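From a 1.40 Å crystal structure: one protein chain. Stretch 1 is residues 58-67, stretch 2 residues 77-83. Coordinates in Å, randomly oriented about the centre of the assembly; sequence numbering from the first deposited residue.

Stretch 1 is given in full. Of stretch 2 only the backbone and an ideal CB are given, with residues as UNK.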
# COMPACT_ATOMS: atom_id res chain seq x y z
N GLU A 58 13.63 -2.65 -14.28
CA GLU A 58 14.34 -3.91 -14.03
C GLU A 58 14.25 -4.29 -12.55
O GLU A 58 14.00 -5.46 -12.20
CB GLU A 58 15.79 -3.79 -14.48
CG GLU A 58 15.91 -3.85 -15.99
CD GLU A 58 17.32 -3.62 -16.47
OE1 GLU A 58 18.24 -3.71 -15.61
OE2 GLU A 58 17.51 -3.37 -17.68
N TYR A 59 14.43 -3.31 -11.67
CA TYR A 59 14.29 -3.60 -10.25
C TYR A 59 12.88 -4.07 -9.93
O TYR A 59 12.69 -5.07 -9.24
CB TYR A 59 14.67 -2.38 -9.41
CG TYR A 59 14.57 -2.55 -7.92
CD1 TYR A 59 15.40 -3.43 -7.25
CD2 TYR A 59 13.64 -1.81 -7.17
CE1 TYR A 59 15.32 -3.58 -5.87
CE2 TYR A 59 13.55 -1.95 -5.79
CZ TYR A 59 14.39 -2.85 -5.13
OH TYR A 59 14.30 -2.99 -3.77
N PHE A 60 11.86 -3.37 -10.48
CA PHE A 60 10.48 -3.80 -10.28
C PHE A 60 10.29 -5.27 -10.67
O PHE A 60 9.67 -6.04 -9.93
CB PHE A 60 9.50 -2.88 -11.05
CG PHE A 60 8.06 -3.23 -10.83
CD1 PHE A 60 7.48 -4.30 -11.51
CD2 PHE A 60 7.28 -2.47 -9.96
CE1 PHE A 60 6.15 -4.67 -11.26
CE2 PHE A 60 5.95 -2.82 -9.72
CZ PHE A 60 5.39 -3.92 -10.38
N ASN A 61 10.75 -5.65 -11.86
CA ASN A 61 10.53 -7.04 -12.29
C ASN A 61 11.21 -8.03 -11.34
O ASN A 61 10.63 -9.06 -11.00
CB ASN A 61 10.95 -7.22 -13.74
CG ASN A 61 9.88 -6.70 -14.73
OD1 ASN A 61 8.71 -6.50 -14.35
ND2 ASN A 61 10.26 -6.52 -15.99
N THR A 62 12.42 -7.70 -10.85
CA THR A 62 13.08 -8.61 -9.92
C THR A 62 12.28 -8.76 -8.64
O THR A 62 12.07 -9.88 -8.16
CB THR A 62 14.48 -8.10 -9.60
OG1 THR A 62 15.26 -8.10 -10.82
CG2 THR A 62 15.16 -9.03 -8.56
N GLN A 63 11.78 -7.64 -8.10
CA GLN A 63 11.08 -7.72 -6.83
C GLN A 63 9.69 -8.32 -7.00
O GLN A 63 9.23 -9.11 -6.15
CB GLN A 63 10.94 -6.32 -6.18
CG GLN A 63 12.29 -5.57 -5.98
CD GLN A 63 13.32 -6.38 -5.17
OE1 GLN A 63 13.85 -7.37 -5.65
NE2 GLN A 63 13.60 -5.94 -3.94
N TYR A 64 9.00 -7.91 -8.07
CA TYR A 64 7.61 -8.31 -8.28
C TYR A 64 7.50 -9.80 -8.57
O TYR A 64 6.55 -10.46 -8.12
CB TYR A 64 7.03 -7.51 -9.44
CG TYR A 64 5.56 -7.70 -9.69
CD1 TYR A 64 4.62 -7.17 -8.82
CD2 TYR A 64 5.11 -8.34 -10.85
CE1 TYR A 64 3.24 -7.28 -9.08
CE2 TYR A 64 3.76 -8.46 -11.10
CZ TYR A 64 2.84 -7.95 -10.20
OH TYR A 64 1.47 -8.03 -10.45
N TYR A 65 8.46 -10.36 -9.32
CA TYR A 65 8.46 -11.79 -9.65
C TYR A 65 9.33 -12.63 -8.72
O TYR A 65 9.55 -13.81 -9.01
CB TYR A 65 8.90 -12.00 -11.12
CG TYR A 65 7.89 -11.42 -12.09
CD1 TYR A 65 6.66 -12.05 -12.32
CD2 TYR A 65 8.16 -10.24 -12.79
CE1 TYR A 65 5.73 -11.51 -13.22
CE2 TYR A 65 7.23 -9.71 -13.67
CZ TYR A 65 6.03 -10.36 -13.90
OH TYR A 65 5.10 -9.81 -14.81
N PHE A 66 9.75 -12.07 -7.58
CA PHE A 66 10.66 -12.79 -6.70
C PHE A 66 10.07 -14.12 -6.25
O PHE A 66 10.81 -15.11 -6.10
CB PHE A 66 10.95 -11.92 -5.48
CG PHE A 66 11.88 -12.56 -4.50
CD1 PHE A 66 13.22 -12.74 -4.81
CD2 PHE A 66 11.41 -12.97 -3.26
CE1 PHE A 66 14.08 -13.32 -3.86
CE2 PHE A 66 12.27 -13.54 -2.31
CZ PHE A 66 13.60 -13.72 -2.64
N GLN A 67 8.76 -14.18 -6.02
CA GLN A 67 8.19 -15.45 -5.54
C GLN A 67 8.21 -16.54 -6.60
O GLN A 67 7.95 -17.70 -6.27
CB GLN A 67 6.74 -15.26 -5.03
CG GLN A 67 6.62 -14.24 -3.91
CD GLN A 67 7.47 -14.55 -2.69
OE1 GLN A 67 7.88 -15.69 -2.45
NE2 GLN A 67 7.69 -13.53 -1.90
N UNK A 77 10.89 -14.83 4.61
CA UNK A 77 10.11 -13.74 4.05
C UNK A 77 10.90 -12.44 4.13
O UNK A 77 11.41 -12.09 5.20
CB UNK A 77 8.77 -13.60 4.78
N UNK A 78 10.97 -11.71 3.02
CA UNK A 78 11.69 -10.44 2.93
C UNK A 78 10.70 -9.29 2.74
O UNK A 78 9.93 -9.32 1.79
CB UNK A 78 12.70 -10.47 1.78
N UNK A 79 10.77 -8.25 3.57
CA UNK A 79 10.02 -7.04 3.20
C UNK A 79 10.58 -6.41 1.93
O UNK A 79 9.83 -5.74 1.20
CB UNK A 79 10.05 -6.02 4.34
N UNK A 80 11.87 -6.56 1.66
CA UNK A 80 12.50 -6.09 0.44
C UNK A 80 13.27 -7.27 -0.14
O UNK A 80 14.33 -7.65 0.40
CB UNK A 80 13.41 -4.89 0.70
N UNK A 81 12.77 -7.95 -1.17
CA UNK A 81 13.43 -9.16 -1.69
C UNK A 81 14.91 -8.91 -1.92
O UNK A 81 15.33 -7.86 -2.41
CB UNK A 81 12.77 -9.62 -2.99
N UNK A 82 15.71 -9.89 -1.50
CA UNK A 82 17.17 -9.93 -1.66
C UNK A 82 17.92 -8.97 -0.75
O UNK A 82 19.17 -8.99 -0.77
CB UNK A 82 17.53 -9.62 -3.11
N UNK A 83 17.25 -8.19 0.09
CA UNK A 83 17.95 -7.37 1.06
C UNK A 83 17.85 -8.10 2.40
O UNK A 83 16.79 -8.13 3.02
CB UNK A 83 17.37 -5.96 1.13

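Position 77 has extended backbone angles (phi -129°, psi 131°), and its CA-to-CB bond points away from stretch 1, with nothing of that stretch within 5.5 Å of the ideal CB. Stretch 1 places almost no constraint here, though beta-branched and aromatic residues are at home in a strand. The deposited residue is Phe-77, chi1 in t; its ring makes no close contact with stretch 1.

At 78 the backbone is still extended, but CB now points toward stretch 1, and the ideal CB lies 5.1 Å from CE2 of Phe-66. That leaves room for a sizeable apolar or aromatic group beside the ring; leucine, methionine or any aromatic would suit. It is Tyr-78, whose CD1 lies 4.3 Å from Phe-66 CE2, a loose apolar contact.

Position 79 is out of reach, and stretch 1 expresses no preference; the residue is Tyr-79.

At 80 CB points sideways, its ideal position 4.8 Å from Gln-63 NE2 and 4.9 Å from Tyr-59 OH. Serine or threonine is conceivable, but a small aliphatic side chain would also pack there. The extended phi and psi (-128°, 102°) favour beta-branching. Val-80 fills the place, bringing CG1 to 3.5 Å from Tyr-59 OH and 3.8 Å from Gln-63 NE2.

At 81 CB points toward stretch 1, the ideal CB 3.4 Å from Phe-66 CG, while phi of -50° and psi of 136° suit both proline and the second position of a type II turn. Its carbonyl O accepts a hydrogen bond from Gln-63 NE2 (3.0 Å, 165°), a contact indifferent to side chain. A compact apolar residue is wanted; alanine could serve, but proline fits the backbone best. Pro-81 lays CB over one face of the Phe-66 ring, 3.8 Å from its centroid, in a CH-pi contact, and its CD approaches Gln-63 NE2 to 3.5 Å.

At 82 phi is positive (73°, psi 0°), as the third position of this turn requires. Glycine is the usual choice, with asparagine the best tolerated alternative; stretch 1 offers Gln-63 OE1 5.0 Å from the ideal CB and Phe-66 CE1 5.1 Å from it. Asn-82 takes the place, its ND2 3.5 Å from Phe-66 CE1. Water 1 links the stretches, lying 3.0 Å from Asn-82 OD1 and 2.7 Å from Gln-63 OE1.

Position 83 closes the turn through its N, 3.0 Å from Val-80 O, and its CB points sideways into space stretch 1 leaves free. Many residues would do; it is Asn-83.

Stretch 2 77-83: FYYVPNN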
# COMPACT_ATOMS: atom_id res chain seq x y z
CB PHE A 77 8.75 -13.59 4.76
CG PHE A 77 8.07 -12.28 4.47
CD1 PHE A 77 7.55 -12.00 3.20
CD2 PHE A 77 7.98 -11.31 5.46
CE1 PHE A 77 6.92 -10.76 2.92
CE2 PHE A 77 7.37 -10.07 5.18
CZ PHE A 77 6.86 -9.81 3.91
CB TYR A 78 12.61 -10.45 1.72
CG TYR A 78 13.75 -11.42 1.87
CD1 TYR A 78 13.56 -12.80 1.68
CD2 TYR A 78 15.03 -10.97 2.22
CE1 TYR A 78 14.62 -13.72 1.86
CE2 TYR A 78 16.10 -11.87 2.37
CZ TYR A 78 15.89 -13.23 2.21
OH TYR A 78 16.94 -14.11 2.37
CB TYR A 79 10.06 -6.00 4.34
CG TYR A 79 9.29 -6.46 5.53
CD1 TYR A 79 7.90 -6.48 5.52
CD2 TYR A 79 9.96 -6.91 6.68
CE1 TYR A 79 7.18 -6.95 6.61
CE2 TYR A 79 9.24 -7.36 7.80
CZ TYR A 79 7.84 -7.36 7.75
OH TYR A 79 7.09 -7.83 8.81
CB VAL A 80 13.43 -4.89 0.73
CG1 VAL A 80 14.19 -4.44 -0.54
CG2 VAL A 80 12.60 -3.74 1.35
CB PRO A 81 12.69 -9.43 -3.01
CG PRO A 81 11.31 -8.97 -2.72
CD PRO A 81 11.48 -7.69 -1.84
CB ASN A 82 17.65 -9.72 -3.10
CG ASN A 82 17.18 -10.81 -4.04
OD1 ASN A 82 16.66 -10.55 -5.15
ND2 ASN A 82 17.35 -12.06 -3.60
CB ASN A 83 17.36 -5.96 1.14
CG ASN A 83 18.17 -5.08 2.07
OD1 ASN A 83 18.70 -5.58 3.05
ND2 ASN A 83 18.30 -3.80 1.75
O HOH W 1 16.55 -7.61 -5.55
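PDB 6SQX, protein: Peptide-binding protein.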